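Local structure of botulinum neurotoxin type G (Clostridium botulinum, 3MPP) at residues A[80-83]-A[84-87]; A[242-245]-A[246-249]. The protein adheres to the nerve-cell surface through this receptor-binding domain, allowing the whole toxin to carry its zinc protease light chain into the host cytosol. The protein carries 4 engineered substitutions. All coordinates share one frame; numbering follows the deposited sequence. Where two conformers were deposited one is given.

In the fold
Both contacts are local turns of the chain, and they follow in series, neither nesting nor crossing. In the N-terminal, lectin-like subdomain, strand 67-74 runs into a loop, and interaction 1 (80-83 with 84-87) closes the first turn of helix 83-88, which precedes strand 90-98. Far along the chain, in the C-terminal trefoil subdomain, interaction 2 (242-245 with 246-249) folds the end of strand 239-244 into the loop that leads to strand 250-255. Their centres lie 28 Å apart and their nearest atoms about 17 Å. Each reaches across the subdomain boundary: Ile-83 touches Ile-274, while Phe-243 and Gln-248 touch Ile-136.

Interaction 1: A[80-83]-A[84-87]; sequences NNDI and QTYL
Asp-82 and Thr-85 meet at the start of helix 83-88, where Asp-82 holds the N-cap position. With CG anti to the backbone N (chi1 -163°), the aspartate carboxylate lies alongside the first turn, within reach of the Thr-85 side chain. Instead of capping a backbone N-H directly, its OD1 accepts the hydroxyl of Thr-85, with OG1 2.9 Å from Asp-82 OD1. The hydroxyl comes in on the syn side but 33° out of the carboxylate plane. A water completes the link, donating to Asp-82 OD1 at 2.6 Å and accepting from Thr-85 N at 3.2 Å. The carboxylate thus reaches Thr-85 N through this water, and an aspartate suits the N-cap position because its negative charge would probably interact well with the positive end of the helix dipole. Threonine suits the other side, being short enough to keep its hydroxyl close to the backbone.

Regular helical bonding begins here: Tyr-86 N donates to Asp-82 O at 3.3 Å, and Leu-87 N to Ile-83 O at 2.8 Å. Ile-83 serves the apolar side of the turn. Its CG1 branch, anti to the backbone N, carries CD1 obliquely to the Tyr-86 ring, and CG1 lies 4.3 Å from Leu-87 CG. The other branch, CG2, approaches the amide of Gln-84, whose bent chain returns OE1 to a hydrogen bond with Gln-88 NE2. Tyr-78 and Ile-274 also touch Ile-83, so a branched aliphatic residue fits well between helix and loops. On the ring, the nearest atom to this isoleucine is Tyr-86 CD2, 3.8 Å from Ile-83 CD1.

Interaction 2: A[242-245]-A[246-249]; sequences LFNQ and GMQN
Phe-243, near the end of strand 239-244, sets its ring against the Gln-248 side chain. Phe-243 CZ lies 3.6 Å from Gln-248 CD, and the amide meets the edge of the ring, with the two planes 61° apart. The same edge also touches Gln-248 CB and CG, so a phenylalanine suits the place by offering an apolar rim to the glutamine's aliphatic part, while the ring packs edge-to-face with Phe-229.

Next comes Asn-244, which makes the turn. With CG anti to the backbone N (chi1 -169°), the amide faces the turn, and its OD1 serves two backbone donors: Met-247 N at 2.9 Å, and Gly-246 N at 2.8 Å through a weak bond. Met-247 N also makes a weak bond to Asn-244 O. Asparagine suits the place because its short amide has an acceptor for the turn and a donor, ND2, that binds Gly-417 O. Water joins the two arms as well, accepting from Asn-244 N and donating to Met-247 O.

The extended side chain of Gln-245 leaves the turn, its NE2 bonding to Glu-357 OE1, but its carbonyl stays. Gln-248 NE2 donates to Gln-245 O at 3.0 Å, nearly straight at 157°, in the carbonyl plane and on a lone pair. The two glutamine chains run side by side in the same direction, and a second water accepts from Gln-248 NE2 and weakly from Gln-245 NE2.

Met-247, the last residue of the turn, rests its side chain on Ile-379, about 10 Å from that of Trp-402, the inferred ganglioside-binding residue. A type I beta turn over 244-247, overlaid by an Asx turn whose defining bond is weak, ends this strand of the beta-trefoil.

Interaction 1: A[80-83]-A[84-87]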
loop_
_atom_site.group_PDB
_atom_site.type_symbol
_atom_site.label_atom_id
_atom_site.label_comp_id
_atom_site.label_asym_id
_atom_site.label_seq_id
_atom_site.Cartn_x
_atom_site.Cartn_y
_atom_site.Cartn_z
ATOM N N ASN A 80 11.929 -7.875 -14.280
ATOM C CA ASN A 80 12.967 -7.159 -15.022
ATOM C C ASN A 80 13.233 -7.755 -16.407
ATOM O O ASN A 80 13.391 -7.025 -17.366
ATOM C CB ASN A 80 14.286 -7.121 -14.258
ATOM C CG ASN A 80 14.209 -6.307 -12.983
ATOM O OD1 ASN A 80 13.211 -5.626 -12.713
ATOM N ND2 ASN A 80 15.269 -6.384 -12.181
ATOM N N ASN A 81 13.279 -9.080 -16.493
ATOM C CA ASN A 81 13.636 -9.765 -17.735
ATOM C C ASN A 81 12.454 -10.047 -18.669
ATOM O O ASN A 81 12.614 -10.681 -19.711
ATOM C CB ASN A 81 14.398 -11.062 -17.431
ATOM C CG ASN A 81 13.540 -12.107 -16.729
ATOM O OD1 ASN A 81 12.324 -12.161 -16.914
ATOM N ND2 ASN A 81 14.176 -12.953 -15.928
ATOM N N ASP A 82 11.269 -9.584 -18.292
ATOM C CA ASP A 82 10.078 -9.809 -19.101
ATOM C C ASP A 82 9.291 -8.513 -19.280
ATOM O O ASP A 82 8.061 -8.501 -19.206
ATOM C CB ASP A 82 9.205 -10.876 -18.445
ATOM C CG ASP A 82 8.174 -11.458 -19.394
ATOM O OD1 ASP A 82 8.378 -11.398 -20.626
ATOM O OD2 ASP A 82 7.156 -11.987 -18.901
ATOM N N ILE A 83 10.005 -7.425 -19.540
ATOM C CA ILE A 83 9.384 -6.107 -19.572
ATOM C C ILE A 83 8.478 -5.850 -20.788
ATOM O O ILE A 83 7.460 -5.154 -20.667
ATOM C CB ILE A 83 10.429 -4.970 -19.383
ATOM C CG1 ILE A 83 9.734 -3.695 -18.909
ATOM C CG2 ILE A 83 11.236 -4.740 -20.640
ATOM C CD1 ILE A 83 9.166 -3.836 -17.507
ATOM N N GLN A 84 8.813 -6.412 -21.950
ATOM C CA GLN A 84 7.960 -6.178 -23.110
ATOM C C GLN A 84 6.595 -6.855 -22.948
ATOM O O GLN A 84 5.576 -6.315 -23.371
ATOM C CB GLN A 84 8.653 -6.573 -24.416
ATOM C CG GLN A 84 9.811 -5.639 -24.761
ATOM C CD GLN A 84 9.423 -4.157 -24.675
ATOM O OE1 GLN A 84 8.369 -3.742 -25.165
ATOM N NE2 GLN A 84 10.285 -3.358 -24.061
ATOM N N THR A 85 6.570 -8.023 -22.314
ATOM C CA THR A 85 5.287 -8.650 -21.986
ATOM C C THR A 85 4.481 -7.737 -21.067
ATOM O O THR A 85 3.304 -7.479 -21.296
ATOM C CB THR A 85 5.469 -10.043 -21.336
ATOM O OG1 THR A 85 6.080 -10.921 -22.285
ATOM C CG2 THR A 85 4.119 -10.634 -20.905
ATOM N N TYR A 86 5.141 -7.222 -20.040
ATOM C CA TYR A 86 4.496 -6.354 -19.068
ATOM C C TYR A 86 3.920 -5.118 -19.765
ATOM O O TYR A 86 2.770 -4.743 -19.534
ATOM C CB TYR A 86 5.503 -5.989 -17.967
ATOM C CG TYR A 86 5.056 -4.944 -16.956
ATOM C CD1 TYR A 86 4.368 -5.310 -15.800
ATOM C CD2 TYR A 86 5.361 -3.593 -17.138
ATOM C CE1 TYR A 86 3.973 -4.358 -14.863
ATOM C CE2 TYR A 86 4.980 -2.632 -16.193
ATOM C CZ TYR A 86 4.287 -3.022 -15.069
ATOM O OH TYR A 86 3.908 -2.091 -14.143
ATOM N N LEU A 87 4.707 -4.513 -20.649
ATOM C CA LEU A 87 4.281 -3.299 -21.340
ATOM C C LEU A 87 3.220 -3.516 -22.418
ATOM O O LEU A 87 2.379 -2.651 -22.643
ATOM C CB LEU A 87 5.486 -2.604 -21.981
ATOM C CG LEU A 87 6.417 -1.909 -20.999
ATOM C CD1 LEU A 87 7.542 -1.210 -21.747
ATOM C CD2 LEU A 87 5.609 -0.927 -20.176
HETATM O O HOH W 1 9.298 -9.768 -22.484
#

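Interaction 2: A[242-245]-A[246-249]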
loop_
_atom_site.group_PDB
_atom_site.type_symbol
_atom_site.label_atom_id
_atom_site.label_comp_id
_atom_site.label_asym_id
_atom_site.label_seq_id
_atom_site.Cartn_x
_atom_site.Cartn_y
_atom_site.Cartn_z
ATOM N N LEU A 242 13.338 -1.097 6.729
ATOM C CA LEU A 242 12.838 0.175 7.208
ATOM C C LEU A 242 12.935 1.223 6.116
ATOM O O LEU A 242 13.940 1.321 5.403
ATOM C CB LEU A 242 13.601 0.599 8.473
ATOM C CG LEU A 242 13.051 1.707 9.382
ATOM C CD1 LEU A 242 11.608 1.427 9.850
ATOM C CD2 LEU A 242 13.978 1.931 10.583
ATOM N N PHE A 243 11.856 1.974 5.954
ATOM C CA PHE A 243 11.810 3.036 4.965
ATOM C C PHE A 243 11.510 4.369 5.654
ATOM O O PHE A 243 10.617 4.440 6.498
ATOM C CB PHE A 243 10.756 2.704 3.904
ATOM C CG PHE A 243 10.459 3.823 2.950
ATOM C CD1 PHE A 243 11.209 3.985 1.790
ATOM C CD2 PHE A 243 9.399 4.693 3.184
ATOM C CE1 PHE A 243 10.928 5.014 0.898
ATOM C CE2 PHE A 243 9.115 5.739 2.283
ATOM C CZ PHE A 243 9.870 5.889 1.146
ATOM N N ASN A 244 12.263 5.407 5.284
ATOM C CA ASN A 244 12.037 6.770 5.782
ATOM C C ASN A 244 11.383 7.687 4.741
ATOM O O ASN A 244 11.944 7.921 3.675
ATOM C CB ASN A 244 13.352 7.390 6.275
ATOM C CG ASN A 244 13.128 8.677 7.023
ATOM O OD1 ASN A 244 12.957 9.721 6.413
ATOM N ND2 ASN A 244 13.107 8.604 8.359
ATOM N N GLN A 245 10.209 8.227 5.068
ATOM C CA GLN A 245 9.480 9.082 4.137
ATOM C C GLN A 245 10.230 10.377 3.792
ATOM O O GLN A 245 10.122 10.864 2.680
ATOM C CB GLN A 245 8.075 9.428 4.651
ATOM C CG GLN A 245 7.281 10.310 3.651
ATOM C CD GLN A 245 5.944 10.776 4.194
ATOM O OE1 GLN A 245 5.756 10.875 5.400
ATOM N NE2 GLN A 245 4.998 11.040 3.298
ATOM N N GLY A 246 10.994 10.921 4.733
ATOM C CA GLY A 246 11.720 12.156 4.473
ATOM C C GLY A 246 13.022 11.978 3.702
ATOM O O GLY A 246 13.469 12.884 3.001
ATOM N N MET A 247 13.636 10.806 3.840
ATOM C CA MET A 247 14.899 10.515 3.171
ATOM C C MET A 247 14.718 9.170 2.506
ATOM O O MET A 247 15.094 8.130 3.052
ATOM C CB MET A 247 16.036 10.495 4.196
ATOM C CG MET A 247 16.106 11.821 4.966
ATOM S SD MET A 247 17.460 11.980 6.139
ATOM C CE MET A 247 18.844 11.887 5.006
ATOM N N GLN A 248 14.089 9.193 1.339
ATOM C CA GLN A 248 13.608 7.962 0.718
ATOM C C GLN A 248 14.709 7.191 0.001
ATOM O O GLN A 248 14.545 6.017 -0.308
ATOM C CB GLN A 248 12.476 8.282 -0.267
ATOM C CG GLN A 248 11.392 9.151 0.355
ATOM C CD GLN A 248 10.112 9.157 -0.432
ATOM O OE1 GLN A 248 10.052 8.628 -1.546
ATOM N NE2 GLN A 248 9.074 9.772 0.134
ATOM N N ASN A 249 15.838 7.844 -0.248
ATOM C CA ASN A 249 16.838 7.243 -1.124
ATOM C C ASN A 249 18.026 6.665 -0.366
ATOM O O ASN A 249 19.035 6.291 -0.956
ATOM C CB ASN A 249 17.261 8.241 -2.208
ATOM C CG ASN A 249 16.060 8.844 -2.937
ATOM O OD1 ASN A 249 15.856 10.060 -2.922
ATOM N ND2 ASN A 249 15.248 7.986 -3.558
HETATM O O HOH W 2 14.408 5.443 3.303
HETATM O O HOH W 3 6.026 10.479 0.130
#